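Uncharacterized protein ABO_0056 (PDB 3H35) is of unknown function but, as a member of the Abi-alpha (DUF4393) family, may take part in abortive-infection defence against phage. Local coordinates at residues H50-L61 / N111-V119; S69-S80 / L152-R163. All coordinates share one frame; numbering follows the deposited sequence.

Contact 1: residues H50-L61 / N111-V119; sequences HLASLTGDEARL and NHLFAQGLV. With EDO (1,2-ethanediol), chain D.
His50, Leu54 and Glu58 meet His112, Leu113, Gln116 and Leu118 in a buried contact, close to the middle of the chain, between the loop and start of helix 56-65 and the C-terminal end of helix 106-115 with the turn after it. Helix 56-61 crosses helix 111-115 at -62°, their axes 11.0 Å apart, and both elements end or begin with a classical cap. Thr55 and Glu58 make a capping box at the start of helix 56-61, while Gly117, at positive phi, closes helix 111-115 in a Schellman motif and turns the chain so that Leu118 faces the 50-61 segment. The greasy part is leucine on leucine: Leu54 CD2 lies 4.1 Å from Leu113 CD2 and 3.9 Å from Leu118 CD1, and Leu61 CB packs on Leu113 CD1. The same Leu54 methyl abuts the edge of the His112 ring. Glu58 lays its carboxylate almost parallel to that ring, planes 4° apart, with OE2 3.5 Å from His112 CB; its OE1 takes the Thr55 N-H and also a salt bridge from Arg49 of the second subunit. A water links His112 NE2 to Ser53 OG and His50 O. The direct polar bond is made by Gln116, whose chain folds back at chi2 and brings OE1 into the plane of the His50 ring, 2.8 Å from His50 ND1, with an N-H...O angle of 161°.

Contact 2: residues S69-S80 / L152-R163; sequences SAFALLTLYSGS and LPKLSIRRETLR
Backbone hydrogen bonds carry most of the join between 69-80 and 152-163. Four hydrogen-bonded pairs, Phe71 with Leu162, Leu73 with Glu160, Thr75 with Arg158 and Tyr77 with Ser156, each exchange two N-H...O bonds. Leu73 N is the odd one, reaching Glu160 O from well above the carbonyl plane, 48° out of it; that oxygen also accepts from Tyr132 OH. These are the two central strands of a four-stranded antiparallel sheet, with 87-91 beyond 71-77 and 119-123 beyond 156-164.

Polar side chains gather on the face that bears Leu73, Thr75 and Tyr77. Glu160 is extended beyond CG and spreads its carboxylate between two hydroxyl donors: Thr75 OG1 gives a very short 2.5 Å bond to Glu160 OE1, and Tyr77 OH lies 2.7 Å from Glu160 OE2, on its syn side. Arg158 NH2 takes the anti side of the same OE2, at 2.7 Å and within the guanidinium plane, while Arg90 of strand 87-91 forms a salt bridge to OE1. So many donors would probably keep Glu160 ionised.

Apolar contacts line the other face. Leu76 and Ile157 run side by side, with Leu76 CD2 3.6 Å from Ile157 CG1, and Leu74 CD2 touches both Ile157 CG2 and Arg159 CG. Where the chain leaves strand 71-77, Gly79 O accepts a 2.6 Å hydrogen bond from OG of Ser156, the first residue of its strand.

In the fold
Contact 1 is the more buried of the two, the junction of helices 42-52 and 56-65 against the end of helix 106-115 near the centre of the chain; contact 2 lies farther out, partly buried, and is sheet rather than helix. Side chains do the holding in contact 1, mainly leucines with one direct polar bond, whereas backbone pairing dominates contact 2 and a cluster of charged and hydroxyl groups gathers round Glu160. The two centres are about 19 Å apart, yet the contacts touch: Phe114 and Val119 pack on Leu162, and Phe114 also on Leu73. The chain binds them too, since helix 56-65 leads into strand 71-77. Both reach the second and third subunits, contact 1 more extensively.

Contact 1: residues H50-L61 / N111-V119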
loop_
_atom_site.group_PDB
_atom_site.type_symbol
_atom_site.label_atom_id
_atom_site.label_comp_id
_atom_site.label_asym_id
_atom_site.label_seq_id
_atom_site.Cartn_x
_atom_site.Cartn_y
_atom_site.Cartn_z
ATOM N N HIS A 50 5.824 -8.636 9.973
ATOM C CA HIS A 50 4.438 -8.400 9.624
ATOM C C HIS A 50 3.461 -8.588 10.772
ATOM O O HIS A 50 2.419 -7.986 10.728
ATOM C CB HIS A 50 4.021 -9.252 8.440
ATOM C CG HIS A 50 4.784 -8.935 7.196
ATOM N ND1 HIS A 50 4.763 -7.683 6.618
ATOM C CD2 HIS A 50 5.613 -9.686 6.436
ATOM C CE1 HIS A 50 5.529 -7.681 5.538
ATOM N NE2 HIS A 50 6.042 -8.890 5.394
ATOM N N LEU A 51 3.777 -9.404 11.782
ATOM C CA LEU A 51 2.811 -9.685 12.867
ATOM C C LEU A 51 3.289 -9.061 14.180
ATOM O O LEU A 51 2.514 -8.401 14.835
ATOM C CB LEU A 51 2.564 -11.199 13.088
ATOM C CG LEU A 51 1.911 -11.958 11.932
ATOM C CD1 LEU A 51 1.691 -13.428 12.346
ATOM C CD2 LEU A 51 0.616 -11.219 11.433
ATOM N N ALA A 52 4.557 -9.235 14.545
ATOM C CA ALA A 52 5.035 -8.720 15.832
ATOM C C ALA A 52 5.027 -7.200 15.775
ATOM O O ALA A 52 4.842 -6.555 16.808
ATOM C CB ALA A 52 6.449 -9.245 16.177
ATOM N N SER A 53 5.166 -6.638 14.568
ATOM C CA SER A 53 5.147 -5.179 14.406
ATOM C C SER A 53 3.729 -4.566 14.480
ATOM O O SER A 53 3.564 -3.361 14.528
ATOM C CB SER A 53 5.777 -4.818 13.055
ATOM O OG SER A 53 4.955 -5.283 11.985
ATOM N N LEU A 54 2.684 -5.391 14.435
ATOM C CA LEU A 54 1.337 -4.889 14.601
ATOM C C LEU A 54 1.166 -4.264 15.991
ATOM O O LEU A 54 1.763 -4.728 16.947
ATOM C CB LEU A 54 0.339 -6.030 14.436
ATOM C CG LEU A 54 0.213 -6.684 13.041
ATOM C CD1 LEU A 54 -0.804 -7.858 13.162
ATOM C CD2 LEU A 54 -0.241 -5.679 11.920
ATOM N N THR A 55 0.341 -3.226 16.137
ATOM C CA THR A 55 -0.018 -2.776 17.475
ATOM C C THR A 55 -0.968 -3.861 18.069
ATOM O O THR A 55 -1.533 -4.687 17.337
ATOM C CB THR A 55 -0.755 -1.423 17.511
ATOM O OG1 THR A 55 -2.076 -1.609 16.997
ATOM C CG2 THR A 55 -0.021 -0.299 16.721
ATOM N N GLY A 56 -1.113 -3.868 19.395
ATOM C CA GLY A 56 -2.001 -4.839 20.072
ATOM C C GLY A 56 -3.417 -4.829 19.446
ATOM O O GLY A 56 -4.005 -5.874 19.179
ATOM N N ASP A 57 -3.944 -3.643 19.178
ATOM C CA ASP A 57 -5.289 -3.549 18.608
ATOM C C ASP A 57 -5.314 -4.215 17.239
ATOM O O ASP A 57 -6.215 -5.002 16.983
ATOM C CB ASP A 57 -5.800 -2.096 18.533
ATOM C CG ASP A 57 -6.283 -1.567 19.883
ATOM O OD1 ASP A 57 -6.348 -2.383 20.814
ATOM O OD2 ASP A 57 -6.607 -0.351 20.026
ATOM N N GLU A 58 -4.331 -3.923 16.392
ATOM C CA GLU A 58 -4.244 -4.549 15.059
ATOM C C GLU A 58 -4.147 -6.076 15.151
ATOM O O GLU A 58 -4.770 -6.788 14.354
ATOM C CB GLU A 58 -3.038 -4.006 14.266
ATOM C CG GLU A 58 -3.233 -2.568 13.779
ATOM C CD GLU A 58 -1.943 -1.859 13.402
ATOM O OE1 GLU A 58 -0.866 -2.410 13.709
ATOM O OE2 GLU A 58 -2.024 -0.733 12.824
ATOM N N ALA A 59 -3.371 -6.549 16.125
ATOM C CA ALA A 59 -3.145 -7.958 16.339
ATOM C C ALA A 59 -4.457 -8.629 16.804
ATOM O O ALA A 59 -4.767 -9.768 16.393
ATOM C CB ALA A 59 -2.035 -8.168 17.379
ATOM N N ARG A 60 -5.194 -7.929 17.682
ATOM C CA ARG A 60 -6.472 -8.435 18.158
ATOM C C ARG A 60 -7.500 -8.531 17.011
ATOM O O ARG A 60 -8.282 -9.496 16.939
ATOM C CB ARG A 60 -6.985 -7.578 19.339
ATOM C CG ARG A 60 -6.191 -7.771 20.638
ATOM C CD ARG A 60 -6.835 -7.101 21.808
ATOM N NE ARG A 60 -8.021 -7.856 22.155
ATOM C CZ ARG A 60 -8.081 -8.846 23.034
ATOM N NH1 ARG A 60 -7.012 -9.200 23.741
ATOM N NH2 ARG A 60 -9.236 -9.477 23.222
ATOM N N LEU A 61 -7.484 -7.541 16.095
ATOM C CA LEU A 61 -8.312 -7.604 14.882
ATOM C C LEU A 61 -7.943 -8.792 13.995
ATOM O O LEU A 61 -8.801 -9.517 13.532
ATOM C CB LEU A 61 -8.191 -6.316 14.045
ATOM C CG LEU A 61 -8.895 -5.078 14.576
ATOM C CD1 LEU A 61 -8.381 -3.806 13.820
ATOM C CD2 LEU A 61 -10.415 -5.300 14.463
ATOM N N ASN A 111 -6.491 0.550 7.457
ATOM C CA ASN A 111 -5.584 0.993 6.400
ATOM C C ASN A 111 -4.278 0.202 6.457
ATOM O O ASN A 111 -3.791 -0.240 5.444
ATOM C CB ASN A 111 -5.252 2.462 6.517
ATOM C CG ASN A 111 -4.656 3.000 5.250
ATOM O OD1 ASN A 111 -5.389 3.298 4.298
ATOM N ND2 ASN A 111 -3.351 3.028 5.181
ATOM N N HIS A 112 -3.734 0.020 7.658
ATOM C CA HIS A 112 -2.520 -0.764 7.835
ATOM C C HIS A 112 -2.698 -2.259 7.491
ATOM O O HIS A 112 -1.869 -2.814 6.790
ATOM C CB HIS A 112 -2.024 -0.631 9.288
ATOM C CG HIS A 112 -0.680 -1.272 9.542
ATOM N ND1 HIS A 112 0.508 -0.695 9.156
ATOM C CD2 HIS A 112 -0.352 -2.448 10.129
ATOM C CE1 HIS A 112 1.510 -1.474 9.508
ATOM N NE2 HIS A 112 1.015 -2.556 10.093
ATOM N N LEU A 113 -3.748 -2.908 8.000
ATOM C CA LEU A 113 -3.986 -4.332 7.708
ATOM C C LEU A 113 -4.130 -4.567 6.205
ATOM O O LEU A 113 -3.576 -5.519 5.670
ATOM C CB LEU A 113 -5.239 -4.861 8.434
ATOM C CG LEU A 113 -5.118 -4.934 9.962
ATOM C CD1 LEU A 113 -6.463 -5.290 10.590
ATOM C CD2 LEU A 113 -4.006 -5.942 10.362
ATOM N N PHE A 114 -4.851 -3.691 5.532
ATOM C CA PHE A 114 -4.965 -3.741 4.044
ATOM C C PHE A 114 -3.639 -3.448 3.383
ATOM O O PHE A 114 -3.273 -4.180 2.478
ATOM C CB PHE A 114 -6.070 -2.813 3.455
ATOM C CG PHE A 114 -7.454 -3.425 3.541
ATOM C CD1 PHE A 114 -7.919 -4.275 2.552
ATOM C CD2 PHE A 114 -8.253 -3.202 4.646
ATOM C CE1 PHE A 114 -9.210 -4.854 2.641
ATOM C CE2 PHE A 114 -9.506 -3.803 4.756
ATOM C CZ PHE A 114 -9.984 -4.626 3.731
ATOM N N ALA A 115 -2.913 -2.419 3.837
ATOM C CA ALA A 115 -1.673 -2.027 3.133
ATOM C C ALA A 115 -0.688 -3.181 3.228
ATOM O O ALA A 115 0.113 -3.404 2.306
ATOM C CB ALA A 115 -1.049 -0.732 3.685
ATOM N N GLN A 116 -0.760 -3.907 4.347
ATOM C CA GLN A 116 0.135 -5.038 4.603
ATOM C C GLN A 116 -0.328 -6.370 3.936
ATOM O O GLN A 116 0.352 -7.379 4.040
ATOM C CB GLN A 116 0.297 -5.227 6.109
ATOM C CG GLN A 116 1.190 -4.224 6.767
ATOM C CD GLN A 116 2.614 -4.506 6.461
ATOM O OE1 GLN A 116 3.189 -5.453 6.996
ATOM N NE2 GLN A 116 3.204 -3.706 5.578
ATOM N N GLY A 117 -1.483 -6.363 3.282
ATOM C CA GLY A 117 -1.966 -7.522 2.546
ATOM C C GLY A 117 -2.502 -8.615 3.461
ATOM O O GLY A 117 -2.608 -9.757 3.054
ATOM N N LEU A 118 -2.868 -8.247 4.693
ATOM C CA LEU A 118 -3.234 -9.212 5.713
ATOM C C LEU A 118 -4.721 -9.557 5.697
ATOM O O LEU A 118 -5.109 -10.589 6.250
ATOM C CB LEU A 118 -2.840 -8.695 7.116
ATOM C CG LEU A 118 -1.345 -8.487 7.379
ATOM C CD1 LEU A 118 -1.021 -7.994 8.820
ATOM C CD2 LEU A 118 -0.561 -9.778 7.015
ATOM N N VAL A 119 -5.538 -8.685 5.094
ATOM C CA VAL A 119 -6.983 -8.847 5.020
ATOM C C VAL A 119 -7.458 -8.541 3.589
ATOM O O VAL A 119 -6.718 -7.932 2.796
ATOM C CB VAL A 119 -7.686 -7.903 5.995
ATOM C CG1 VAL A 119 -7.298 -8.216 7.466
ATOM C CG2 VAL A 119 -7.432 -6.406 5.653
HETATM C C1 EDO D . -8.278 1.377 3.786
HETATM O O1 EDO D . -7.913 2.767 3.808
HETATM C C2 EDO D . -7.521 0.597 2.731
HETATM O O2 EDO D . -8.380 -0.420 2.240
HETATM O O HOH W 1 2.786 -4.721 10.430
#

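Contact 2: residues S69-S80 / L152-R163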
loop_
_atom_site.group_PDB
_atom_site.type_symbol
_atom_site.label_atom_id
_atom_site.label_comp_id
_atom_site.label_asym_id
_atom_site.label_seq_id
_atom_site.Cartn_x
_atom_site.Cartn_y
_atom_site.Cartn_z
ATOM N N SER A 69 -13.803 -15.821 10.492
ATOM C CA SER A 69 -14.916 -14.920 10.764
ATOM C C SER A 69 -14.911 -13.692 9.857
ATOM O O SER A 69 -13.847 -13.153 9.547
ATOM C CB SER A 69 -14.875 -14.463 12.209
ATOM O OG SER A 69 -14.913 -15.574 13.077
ATOM N N ALA A 70 -16.102 -13.299 9.407
ATOM C CA ALA A 70 -16.291 -12.210 8.479
ATOM C C ALA A 70 -16.991 -11.055 9.212
ATOM O O ALA A 70 -17.900 -11.296 10.016
ATOM C CB ALA A 70 -17.104 -12.685 7.258
ATOM N N PHE A 71 -16.546 -9.815 8.974
ATOM C CA PHE A 71 -17.187 -8.653 9.602
ATOM C C PHE A 71 -17.689 -7.641 8.589
ATOM O O PHE A 71 -17.251 -7.658 7.439
ATOM C CB PHE A 71 -16.226 -7.999 10.606
ATOM C CG PHE A 71 -15.892 -8.891 11.765
ATOM C CD1 PHE A 71 -16.714 -8.931 12.881
ATOM C CD2 PHE A 71 -14.774 -9.730 11.720
ATOM C CE1 PHE A 71 -16.414 -9.774 13.965
ATOM C CE2 PHE A 71 -14.473 -10.598 12.787
ATOM C CZ PHE A 71 -15.293 -10.616 13.910
ATOM N N ALA A 72 -18.615 -6.789 9.010
ATOM C CA ALA A 72 -19.118 -5.716 8.166
ATOM C C ALA A 72 -18.007 -4.707 7.898
ATOM O O ALA A 72 -17.228 -4.345 8.794
ATOM C CB ALA A 72 -20.345 -5.022 8.800
ATOM N N LEU A 73 -17.926 -4.267 6.656
ATOM C CA LEU A 73 -16.955 -3.296 6.222
ATOM C C LEU A 73 -17.647 -2.242 5.405
ATOM O O LEU A 73 -18.389 -2.546 4.484
ATOM C CB LEU A 73 -15.904 -4.006 5.335
ATOM C CG LEU A 73 -14.641 -3.237 4.937
ATOM C CD1 LEU A 73 -13.860 -2.815 6.203
ATOM C CD2 LEU A 73 -13.790 -4.103 4.007
ATOM N N LEU A 74 -17.438 -0.996 5.746
ATOM C CA LEU A 74 -17.889 0.096 4.881
ATOM C C LEU A 74 -16.666 0.648 4.194
ATOM O O LEU A 74 -15.653 0.937 4.838
ATOM C CB LEU A 74 -18.558 1.225 5.689
ATOM C CG LEU A 74 -19.812 0.938 6.519
ATOM C CD1 LEU A 74 -20.271 2.275 7.182
ATOM C CD2 LEU A 74 -20.895 0.313 5.660
ATOM N N THR A 75 -16.737 0.759 2.883
ATOM C CA THR A 75 -15.646 1.298 2.114
ATOM C C THR A 75 -16.107 2.569 1.409
ATOM O O THR A 75 -17.151 2.588 0.773
ATOM C CB THR A 75 -15.158 0.237 1.105
ATOM O OG1 THR A 75 -14.766 -0.976 1.802
ATOM C CG2 THR A 75 -14.027 0.787 0.284
ATOM N N LEU A 76 -15.338 3.636 1.558
ATOM C CA LEU A 76 -15.571 4.869 0.854
ATOM C C LEU A 76 -14.690 4.872 -0.363
ATOM O O LEU A 76 -13.450 4.771 -0.281
ATOM C CB LEU A 76 -15.288 6.078 1.737
ATOM C CG LEU A 76 -16.210 6.250 2.937
ATOM C CD1 LEU A 76 -15.769 7.468 3.800
ATOM C CD2 LEU A 76 -17.683 6.373 2.511
ATOM N N TYR A 77 -15.374 4.967 -1.502
ATOM C CA TYR A 77 -14.790 5.027 -2.811
ATOM C C TYR A 77 -14.907 6.417 -3.385
ATOM O O TYR A 77 -15.942 7.072 -3.254
ATOM C CB TYR A 77 -15.541 4.105 -3.758
ATOM C CG TYR A 77 -15.202 2.669 -3.602
ATOM C CD1 TYR A 77 -14.155 2.105 -4.300
ATOM C CD2 TYR A 77 -15.919 1.865 -2.750
ATOM C CE1 TYR A 77 -13.832 0.729 -4.152
ATOM C CE2 TYR A 77 -15.621 0.501 -2.597
ATOM C CZ TYR A 77 -14.573 -0.049 -3.295
ATOM O OH TYR A 77 -14.284 -1.369 -3.119
ATOM N N SER A 78 -13.885 6.803 -4.134
ATOM C CA SER A 78 -13.770 8.147 -4.642
ATOM C C SER A 78 -14.860 8.497 -5.616
ATOM O O SER A 78 -15.220 9.648 -5.734
ATOM C CB SER A 78 -12.415 8.337 -5.324
ATOM O OG SER A 78 -12.273 7.449 -6.409
ATOM N N GLY A 79 -15.382 7.503 -6.311
ATOM C CA GLY A 79 -16.442 7.715 -7.278
ATOM C C GLY A 79 -17.745 7.067 -6.830
ATOM O O GLY A 79 -17.812 6.419 -5.778
ATOM N N SER A 80 -18.760 7.226 -7.673
ATOM C CA SER A 80 -20.090 6.681 -7.447
ATOM C C SER A 80 -20.129 5.199 -7.747
ATOM O O SER A 80 -19.206 4.637 -8.311
ATOM C CB SER A 80 -21.116 7.348 -8.359
ATOM O OG SER A 80 -21.215 6.590 -9.580
ATOM N N LEU A 152 -14.316 15.211 -2.940
ATOM C CA LEU A 152 -14.694 14.072 -3.779
ATOM C C LEU A 152 -16.223 13.959 -3.788
ATOM O O LEU A 152 -16.814 13.164 -3.078
ATOM C CB LEU A 152 -14.056 12.806 -3.244
ATOM C CG LEU A 152 -12.515 12.912 -3.374
ATOM C CD1 LEU A 152 -11.838 12.188 -2.283
ATOM C CD2 LEU A 152 -12.065 12.454 -4.718
ATOM N N PRO A 153 -16.873 14.785 -4.602
ATOM C CA PRO A 153 -18.302 14.961 -4.458
ATOM C C PRO A 153 -19.111 13.720 -4.782
ATOM O O PRO A 153 -20.195 13.576 -4.267
ATOM C CB PRO A 153 -18.604 16.110 -5.432
ATOM C CG PRO A 153 -17.574 16.014 -6.444
ATOM C CD PRO A 153 -16.347 15.531 -5.759
ATOM N N LYS A 154 -18.572 12.829 -5.606
ATOM C CA LYS A 154 -19.251 11.585 -5.974
ATOM C C LYS A 154 -18.965 10.394 -5.015
ATOM O O LYS A 154 -19.494 9.283 -5.208
ATOM C CB LYS A 154 -18.893 11.236 -7.428
ATOM C CG LYS A 154 -19.560 12.238 -8.374
ATOM C CD LYS A 154 -18.909 12.396 -9.719
ATOM C CE LYS A 154 -19.493 13.645 -10.419
ATOM N NZ LYS A 154 -18.553 14.130 -11.512
ATOM N N LEU A 155 -18.171 10.651 -3.976
ATOM C CA LEU A 155 -17.802 9.645 -2.960
ATOM C C LEU A 155 -18.986 8.749 -2.642
ATOM O O LEU A 155 -20.089 9.232 -2.390
ATOM C CB LEU A 155 -17.407 10.344 -1.652
ATOM C CG LEU A 155 -16.694 9.552 -0.580
ATOM C CD1 LEU A 155 -15.241 9.276 -1.010
ATOM C CD2 LEU A 155 -16.721 10.304 0.763
ATOM N N SER A 156 -18.757 7.452 -2.608
ATOM C CA SER A 156 -19.832 6.540 -2.236
ATOM C C SER A 156 -19.416 5.539 -1.179
ATOM O O SER A 156 -18.237 5.087 -1.127
ATOM C CB SER A 156 -20.370 5.791 -3.473
ATOM O OG SER A 156 -19.323 5.117 -4.131
ATOM N N ILE A 157 -20.403 5.158 -0.380
ATOM C CA ILE A 157 -20.258 4.059 0.566
ATOM C C ILE A 157 -20.571 2.795 -0.163
ATOM O O ILE A 157 -21.585 2.700 -0.842
ATOM C CB ILE A 157 -21.268 4.102 1.702
ATOM C CG1 ILE A 157 -21.149 5.423 2.470
ATOM C CG2 ILE A 157 -21.038 2.888 2.645
ATOM C CD1 ILE A 157 -22.103 5.587 3.640
ATOM N N ARG A 158 -19.716 1.805 0.012
ATOM C CA ARG A 158 -20.030 0.476 -0.422
ATOM C C ARG A 158 -19.920 -0.475 0.736
ATOM O O ARG A 158 -18.900 -0.497 1.426
ATOM C CB ARG A 158 -19.104 0.024 -1.541
ATOM C CG ARG A 158 -19.537 -1.284 -2.140
ATOM C CD ARG A 158 -18.745 -1.594 -3.425
ATOM N NE ARG A 158 -19.271 -2.766 -4.138
ATOM C CZ ARG A 158 -18.755 -3.999 -4.078
ATOM N NH1 ARG A 158 -19.310 -4.989 -4.775
ATOM N NH2 ARG A 158 -17.686 -4.259 -3.342
ATOM N N ARG A 159 -20.977 -1.256 0.933
ATOM C CA ARG A 159 -21.011 -2.276 1.942
ATOM C C ARG A 159 -20.259 -3.514 1.458
ATOM O O ARG A 159 -20.562 -4.096 0.433
ATOM C CB ARG A 159 -22.436 -2.640 2.319
ATOM C CG ARG A 159 -23.206 -1.523 3.029
ATOM C CD ARG A 159 -24.665 -1.897 3.113
ATOM N NE ARG A 159 -25.404 -1.051 4.033
ATOM C CZ ARG A 159 -26.652 -1.279 4.401
ATOM N NH1 ARG A 159 -27.318 -2.333 3.926
ATOM N NH2 ARG A 159 -27.227 -0.472 5.270
ATOM N N GLU A 160 -19.259 -3.896 2.240
ATOM C CA GLU A 160 -18.405 -5.013 1.910
ATOM C C GLU A 160 -18.215 -5.907 3.157
ATOM O O GLU A 160 -18.797 -5.664 4.225
ATOM C CB GLU A 160 -17.081 -4.471 1.359
ATOM C CG GLU A 160 -17.262 -3.642 0.062
ATOM C CD GLU A 160 -15.963 -3.126 -0.529
ATOM O OE1 GLU A 160 -14.984 -2.894 0.217
ATOM O OE2 GLU A 160 -15.925 -2.945 -1.759
ATOM N N THR A 161 -17.424 -6.955 2.991
ATOM C CA THR A 161 -17.157 -7.898 4.043
ATOM C C THR A 161 -15.648 -8.054 4.276
ATOM O O THR A 161 -14.887 -8.269 3.331
ATOM C CB THR A 161 -17.777 -9.241 3.678
ATOM O OG1 THR A 161 -19.175 -9.042 3.375
ATOM C CG2 THR A 161 -17.604 -10.229 4.838
ATOM N N LEU A 162 -15.222 -7.924 5.527
ATOM C CA LEU A 162 -13.806 -7.991 5.888
ATOM C C LEU A 162 -13.482 -9.410 6.224
ATOM O O LEU A 162 -14.189 -10.016 7.008
ATOM C CB LEU A 162 -13.531 -7.121 7.117
ATOM C CG LEU A 162 -12.124 -7.076 7.714
ATOM C CD1 LEU A 162 -11.149 -6.402 6.703
ATOM C CD2 LEU A 162 -12.180 -6.322 9.073
ATOM N N ARG A 163 -12.395 -9.930 5.655
ATOM C CA ARG A 163 -11.873 -11.259 5.983
ATOM C C ARG A 163 -10.359 -11.274 5.983
ATOM O O ARG A 163 -9.758 -10.442 5.353
ATOM C CB ARG A 163 -12.255 -12.275 4.930
ATOM C CG ARG A 163 -13.691 -12.370 4.664
ATOM C CD ARG A 163 -13.864 -13.160 3.386
ATOM N NE ARG A 163 -15.232 -12.964 2.994
ATOM C CZ ARG A 163 -16.255 -13.608 3.524
ATOM N NH1 ARG A 163 -16.064 -14.538 4.442
ATOM N NH2 ARG A 163 -17.463 -13.308 3.120
HETATM O O HOH W 2 -15.817 12.295 -6.518
#